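Local coordinates for protein luciferase-like monooxygenase (Streptomyces bottropensis, PDB 7BIP) that probably acts as a luciferase-like monooxygenase in rishirilide biosynthesis, inserting oxygen from molecular oxygen into a polyketide intermediate, at residues Met94-Ser99 with Pro162-Arg167; Gly101-Gly106 with Pro168-Leu173. All coordinates share one frame; numbering follows the deposited sequence.

Interaction 1: Met94-Ser99 with Pro162-Arg167; sequences MLDNIS and PRTWQR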
loop_
_atom_site.group_PDB
_atom_site.type_symbol
_atom_site.label_atom_id
_atom_site.label_comp_id
_atom_site.label_asym_id
_atom_site.label_seq_id
_atom_site.Cartn_x
_atom_site.Cartn_y
_atom_site.Cartn_z
ATOM N N MET A 94 -2.622 2.987 -8.492
ATOM C CA MET A 94 -1.694 3.926 -7.863
ATOM C C MET A 94 -0.257 3.438 -7.993
ATOM O O MET A 94 0.651 4.203 -8.344
ATOM C CB MET A 94 -2.047 4.124 -6.389
ATOM C CG MET A 94 -3.371 4.839 -6.114
ATOM S SD MET A 94 -3.624 4.924 -4.320
ATOM C CE MET A 94 -2.442 6.179 -3.815
ATOM N N LEU A 95 -0.037 2.159 -7.710
ATOM C CA LEU A 95 1.317 1.612 -7.763
ATOM C C LEU A 95 1.879 1.651 -9.180
ATOM O O LEU A 95 3.064 1.951 -9.369
ATOM C CB LEU A 95 1.305 0.181 -7.218
ATOM C CG LEU A 95 2.616 -0.586 -7.352
ATOM C CD1 LEU A 95 3.747 0.199 -6.672
ATOM C CD2 LEU A 95 2.438 -1.961 -6.712
ATOM N N ASP A 96 1.052 1.342 -10.187
ATOM C CA ASP A 96 1.495 1.442 -11.572
ATOM C C ASP A 96 2.021 2.846 -11.866
ATOM O O ASP A 96 3.109 3.016 -12.432
ATOM C CB ASP A 96 0.339 1.083 -12.515
ATOM C CG ASP A 96 0.801 0.785 -13.932
ATOM O OD1 ASP A 96 1.959 0.360 -14.122
ATOM O OD2 ASP A 96 -0.008 0.971 -14.864
ATOM N N ASN A 97 1.276 3.868 -11.442
ATOM C CA ASN A 97 1.700 5.244 -11.694
ATOM C C ASN A 97 2.923 5.635 -10.868
ATOM O O ASN A 97 3.839 6.284 -11.386
ATOM C CB ASN A 97 0.532 6.190 -11.436
ATOM C CG ASN A 97 -0.436 6.216 -12.598
ATOM O OD1 ASN A 97 -0.126 6.754 -13.653
ATOM N ND2 ASN A 97 -1.604 5.602 -12.416
ATOM N N ILE A 98 2.958 5.255 -9.589
ATOM C CA ILE A 98 4.115 5.557 -8.746
ATOM C C ILE A 98 5.381 4.952 -9.337
ATOM O O ILE A 98 6.449 5.585 -9.357
ATOM C CB ILE A 98 3.851 5.053 -7.314
ATOM C CG1 ILE A 98 2.875 5.998 -6.611
ATOM C CG2 ILE A 98 5.159 4.934 -6.507
ATOM C CD1 ILE A 98 2.226 5.368 -5.387
ATOM N N SER A 99 5.278 3.723 -9.846
ATOM C CA SER A 99 6.417 3.012 -10.414
ATOM C C SER A 99 6.698 3.384 -11.865
ATOM O O SER A 99 7.639 2.841 -12.447
ATOM C CB SER A 99 6.177 1.497 -10.313
ATOM O OG SER A 99 5.258 1.076 -11.324
ATOM N N PRO A 162 -6.955 6.219 -9.842
ATOM C CA PRO A 162 -6.399 6.792 -11.067
ATOM C C PRO A 162 -6.467 5.770 -12.195
ATOM O O PRO A 162 -6.532 4.560 -11.943
ATOM C CB PRO A 162 -4.952 7.094 -10.683
ATOM C CG PRO A 162 -4.617 6.000 -9.647
ATOM C CD PRO A 162 -5.908 5.785 -8.892
ATOM N N ARG A 163 -6.502 6.236 -13.435
ATOM C CA ARG A 163 -6.313 5.300 -14.527
ATOM C C ARG A 163 -4.894 4.754 -14.474
ATOM O O ARG A 163 -3.988 5.393 -13.941
ATOM C CB ARG A 163 -6.591 5.975 -15.864
ATOM C CG ARG A 163 -7.905 6.776 -15.878
ATOM C CD ARG A 163 -9.125 5.922 -15.535
ATOM N NE ARG A 163 -9.507 5.033 -16.629
ATOM C CZ ARG A 163 -10.135 3.874 -16.463
ATOM N NH1 ARG A 163 -10.457 3.120 -17.511
ATOM N NH2 ARG A 163 -10.429 3.459 -15.241
ATOM N N THR A 164 -4.703 3.552 -15.012
ATOM C CA THR A 164 -3.362 2.980 -14.959
ATOM C C THR A 164 -2.398 3.734 -15.881
ATOM O O THR A 164 -2.789 4.477 -16.792
ATOM C CB THR A 164 -3.389 1.492 -15.329
ATOM O OG1 THR A 164 -3.912 1.335 -16.652
ATOM C CG2 THR A 164 -4.269 0.715 -14.347
ATOM N N TRP A 165 -1.109 3.556 -15.602
ATOM C CA TRP A 165 -0.060 4.085 -16.462
ATOM C C TRP A 165 0.060 3.245 -17.725
ATOM O O TRP A 165 0.050 3.774 -18.847
ATOM C CB TRP A 165 1.252 4.090 -15.677
ATOM C CG TRP A 165 2.490 4.496 -16.434
ATOM C CD1 TRP A 165 3.088 3.825 -17.474
ATOM C CD2 TRP A 165 3.312 5.636 -16.170
ATOM N NE1 TRP A 165 4.217 4.492 -17.872
ATOM C CE2 TRP A 165 4.378 5.605 -17.085
ATOM C CE3 TRP A 165 3.247 6.681 -15.245
ATOM C CZ2 TRP A 165 5.372 6.592 -17.113
ATOM C CZ3 TRP A 165 4.225 7.658 -15.268
ATOM C CH2 TRP A 165 5.280 7.604 -16.192
ATOM N N GLN A 166 0.149 1.932 -17.560
ATOM C CA GLN A 166 0.312 1.036 -18.697
ATOM C C GLN A 166 -0.997 0.872 -19.461
ATOM O O GLN A 166 -2.086 1.019 -18.911
ATOM C CB GLN A 166 0.812 -0.330 -18.223
ATOM C CG GLN A 166 2.193 -0.261 -17.591
ATOM C CD GLN A 166 2.642 -1.604 -17.069
ATOM O OE1 GLN A 166 3.067 -2.466 -17.841
ATOM N NE2 GLN A 166 2.546 -1.795 -15.760
ATOM N N ARG A 167 -0.878 0.533 -20.741
ATOM C CA ARG A 167 -2.035 0.417 -21.612
ATOM C C ARG A 167 -2.097 -0.977 -22.222
ATOM O O ARG A 167 -1.119 -1.420 -22.836
ATOM C CB ARG A 167 -1.971 1.468 -22.717
ATOM C CG ARG A 167 -2.003 2.883 -22.175
ATOM C CD ARG A 167 -1.796 3.879 -23.295
ATOM N NE ARG A 167 -1.446 5.208 -22.806
ATOM C CZ ARG A 167 -0.878 6.133 -23.575
ATOM N NH1 ARG A 167 -0.611 5.857 -24.848
ATOM N NH2 ARG A 167 -0.584 7.324 -23.076
#
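Hydrogen bonds from the last turn of a helix fix the irregular loop Pro162-Arg167, and Asp96 supplies most of them. Its CG stands anti to the backbone N (chi1 -164°), which sends the carboxylate to the loop. Asp96 OD2 accepts the backbone N of Gln166 at 2.9 Å, almost straight at 175°, and a weak, bent bond from Trp165 N. Asp96 OD1 takes NE2 of Gln166 at 2.8 Å; the carboxylate and amide planes are 51° apart, and the donor stands above the carboxylate plane. NE2 also bonds to Leu103 O, so this amide nitrogen has two acceptors. An alanine in place of Asp96 would probably leave the Trp165-Gln166 backbone and the Gln166 amide less firmly held, since both carboxylate oxygens would be lost.

One residue on, Asn97 ND2 donates to Arg163 O at 2.8 Å, in the plane of both groups, while its OD1 lies at the edge of the Trp165 ring, 3.7 Å from CE3.

Apolar contact is slight: the Met94 side chain crosses Pro162, which follows a cis peptide bond, at about a right angle, Met94 CG lying 3.9 Å from Pro162 CD.

The helical segment closes helix 85-98, with Leu95 turned to helix 57-67 and strand 103-107. Gly19 of the second subunit packs on Asn97 and Trp165, so the contact lies in the interface between the two subunits.

Interaction 2: Gly101-Gly106 with Pro168-Leu173; sequences GRLDVG and PHPRIL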
loop_
_atom_site.group_PDB
_atom_site.type_symbol
_atom_site.label_atom_id
_atom_site.label_comp_id
_atom_site.label_asym_id
_atom_site.label_seq_id
_atom_site.Cartn_x
_atom_site.Cartn_y
_atom_site.Cartn_z
ATOM N N GLY A 101 5.051 2.650 -14.624
ATOM C CA GLY A 101 4.767 1.594 -15.577
ATOM C C GLY A 101 5.556 0.315 -15.415
ATOM O O GLY A 101 5.671 -0.445 -16.384
ATOM N N ARG A 102 6.084 0.032 -14.218
ATOM C CA ARG A 102 6.946 -1.129 -14.003
ATOM C C ARG A 102 6.226 -2.291 -13.326
ATOM O O ARG A 102 6.874 -3.283 -12.975
ATOM C CB ARG A 102 8.175 -0.735 -13.172
ATOM C CG ARG A 102 9.165 0.178 -13.904
ATOM C CD ARG A 102 10.382 0.490 -13.035
ATOM N NE ARG A 102 10.080 1.435 -11.953
ATOM C CZ ARG A 102 10.619 1.375 -10.736
ATOM N NH1 ARG A 102 11.467 0.401 -10.426
ATOM N NH2 ARG A 102 10.306 2.289 -9.823
ATOM N N LEU A 103 4.903 -2.214 -13.168
ATOM C CA LEU A 103 4.150 -3.200 -12.402
ATOM C C LEU A 103 3.634 -4.334 -13.287
ATOM O O LEU A 103 3.090 -4.098 -14.371
ATOM C CB LEU A 103 2.961 -2.516 -11.708
ATOM C CG LEU A 103 1.975 -3.388 -10.927
ATOM C CD1 LEU A 103 2.660 -4.013 -9.718
ATOM C CD2 LEU A 103 0.802 -2.544 -10.469
ATOM N N ASP A 104 3.788 -5.571 -12.805
ATOM C CA ASP A 104 3.105 -6.744 -13.335
ATOM C C ASP A 104 2.314 -7.369 -12.196
ATOM O O ASP A 104 2.828 -7.477 -11.077
ATOM C CB ASP A 104 4.099 -7.781 -13.900
ATOM C CG ASP A 104 5.091 -7.167 -14.877
ATOM O OD1 ASP A 104 4.654 -6.481 -15.815
ATOM O OD2 ASP A 104 6.309 -7.362 -14.696
ATOM N N VAL A 105 1.071 -7.785 -12.461
ATOM C CA VAL A 105 0.165 -8.177 -11.380
ATOM C C VAL A 105 -0.155 -9.664 -11.502
ATOM O O VAL A 105 -0.960 -10.082 -12.344
ATOM C CB VAL A 105 -1.118 -7.348 -11.365
ATOM C CG1 VAL A 105 -1.960 -7.762 -10.155
ATOM C CG2 VAL A 105 -0.778 -5.862 -11.290
ATOM N N GLY A 106 0.446 -10.467 -10.630
ATOM C CA GLY A 106 0.004 -11.837 -10.441
ATOM C C GLY A 106 -1.127 -11.911 -9.426
ATOM O O GLY A 106 -1.083 -11.270 -8.374
ATOM N N PRO A 168 -3.217 -1.698 -22.077
ATOM C CA PRO A 168 -4.447 -1.220 -21.435
ATOM C C PRO A 168 -4.389 -1.171 -19.911
ATOM O O PRO A 168 -5.214 -0.515 -19.288
ATOM C CB PRO A 168 -5.498 -2.242 -21.894
ATOM C CG PRO A 168 -4.715 -3.496 -22.140
ATOM C CD PRO A 168 -3.372 -3.050 -22.652
ATOM N N HIS A 169 -3.399 -1.851 -19.336
ATOM C CA HIS A 169 -3.249 -2.021 -17.897
ATOM C C HIS A 169 -2.009 -2.873 -17.665
ATOM O O HIS A 169 -1.433 -3.391 -18.633
ATOM C CB HIS A 169 -4.508 -2.657 -17.285
ATOM C CG HIS A 169 -4.970 -3.902 -17.977
ATOM N ND1 HIS A 169 -4.289 -5.095 -17.893
ATOM C CD2 HIS A 169 -6.061 -4.144 -18.743
ATOM C CE1 HIS A 169 -4.926 -6.015 -18.598
ATOM N NE2 HIS A 169 -6.010 -5.465 -19.116
ATOM N N PRO A 170 -1.534 -3.008 -16.427
ATOM C CA PRO A 170 -0.421 -3.927 -16.169
ATOM C C PRO A 170 -0.734 -5.340 -16.647
ATOM O O PRO A 170 -1.891 -5.771 -16.682
ATOM C CB PRO A 170 -0.273 -3.876 -14.649
ATOM C CG PRO A 170 -0.785 -2.539 -14.276
ATOM C CD PRO A 170 -1.951 -2.309 -15.195
ATOM N N ARG A 171 0.324 -6.056 -17.030
ATOM C CA ARG A 171 0.204 -7.471 -17.362
ATOM C C ARG A 171 -0.507 -8.207 -16.235
ATOM O O ARG A 171 -0.235 -7.970 -15.058
ATOM C CB ARG A 171 1.592 -8.079 -17.579
ATOM C CG ARG A 171 1.572 -9.482 -18.200
ATOM C CD ARG A 171 2.974 -10.095 -18.232
ATOM N NE ARG A 171 3.922 -9.258 -18.959
ATOM C CZ ARG A 171 4.114 -9.315 -20.272
ATOM N NH1 ARG A 171 3.415 -10.172 -21.006
ATOM N NH2 ARG A 171 5.002 -8.512 -20.850
ATOM N N ILE A 172 -1.426 -9.102 -16.599
ATOM C CA ILE A 172 -2.145 -9.931 -15.636
ATOM C C ILE A 172 -1.613 -11.355 -15.747
ATOM O O ILE A 172 -1.593 -11.930 -16.839
ATOM C CB ILE A 172 -3.666 -9.897 -15.882
ATOM C CG1 ILE A 172 -4.243 -8.507 -15.588
ATOM C CG2 ILE A 172 -4.391 -10.942 -15.016
ATOM C CD1 ILE A 172 -5.728 -8.383 -15.976
ATOM N N LEU A 173 -1.178 -11.920 -14.621
ATOM C CA LEU A 173 -0.778 -13.320 -14.567
ATOM C C LEU A 173 -1.632 -14.045 -13.540
ATOM O O LEU A 173 -1.968 -13.483 -12.495
ATOM C CB LEU A 173 0.708 -13.469 -14.213
ATOM C CG LEU A 173 1.620 -12.677 -15.145
ATOM C CD1 LEU A 173 2.025 -11.387 -14.456
ATOM C CD2 LEU A 173 2.835 -13.507 -15.543
HETATM O O HOH W 1 2.954 -5.116 -17.406
HETATM O O HOH W 2 5.875 -7.540 -18.094
#
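Two backbone hydrogen bonds join strands 103-107 and 171-175 as parallel neighbours, the axes of their short segments here 4.8 Å apart at closest approach and 25° from parallel. Both bonds belong to Val105: its N donates to Arg171 O at 2.9 Å, nearly along the C=O axis, and its O accepts Leu173 N. This is the parallel pattern in which one residue bonds to the two flanking its partner, here Ile172. CA-H...O contacts from Ile172 to Val105 O and from Gly106 to Leu173 O add to the pairing.

Water links the strands at Asp104 and Arg171. These two side chains lie side by side, pointing the same way, yet OD1 of Asp104 stays 4.3 Å from Arg171 NE, beyond a salt bridge. Two waters fill in: each donates to Asp104 OD1, one accepting from Arg171 N and the other from Arg171 NE at 2.7 Å, in the guanidinium plane. The direct ion pairs lie elsewhere, Asp104 with Arg72 and Arg171 with Asp227.

Apolar contacts centre on Pro170. Its CB meets Val105 CG2 at 3.9 Å, the two side chains running alongside each other, while its CG reaches Leu103 CD2. On the face bearing Asp104 and Arg171, Leu173 CD1 lies 4.2 Å from Asp104 CB. Ahead of Arg171, His169 ND1 donates to Pro170 O in the imidazole plane.

Strand 103-107 runs between strands 72-78 and 171-175 in the parallel sheet of a TIM barrel, the fold of this family. Helix 85-98 packs on Leu103, Val105 and Pro170, whereas Trp141 of helix 126-142 touches Val105 and Ile172.

The centres of interactions 1 and 2 lie about 9 Å apart, and the contacts touch: the Gln166 side chain bridges the two, and Asp96 O is 3.0 Å from Gly101 N, a probable hydrogen bond. Along the chain their segments alternate, 94-99, 101-106, 162-167 and 168-173. Helix 85-98 thus leads through a short turn into strand 103-107, and the loop at 162-167 leads into strand 171-175. Interaction 2 pairs the two strands within the barrel sheet, while interaction 1, farther from the chain centre, joins the elements that precede them. Together they tie successive parts of the barrel from the subunit-facing helix end into the buried sheet.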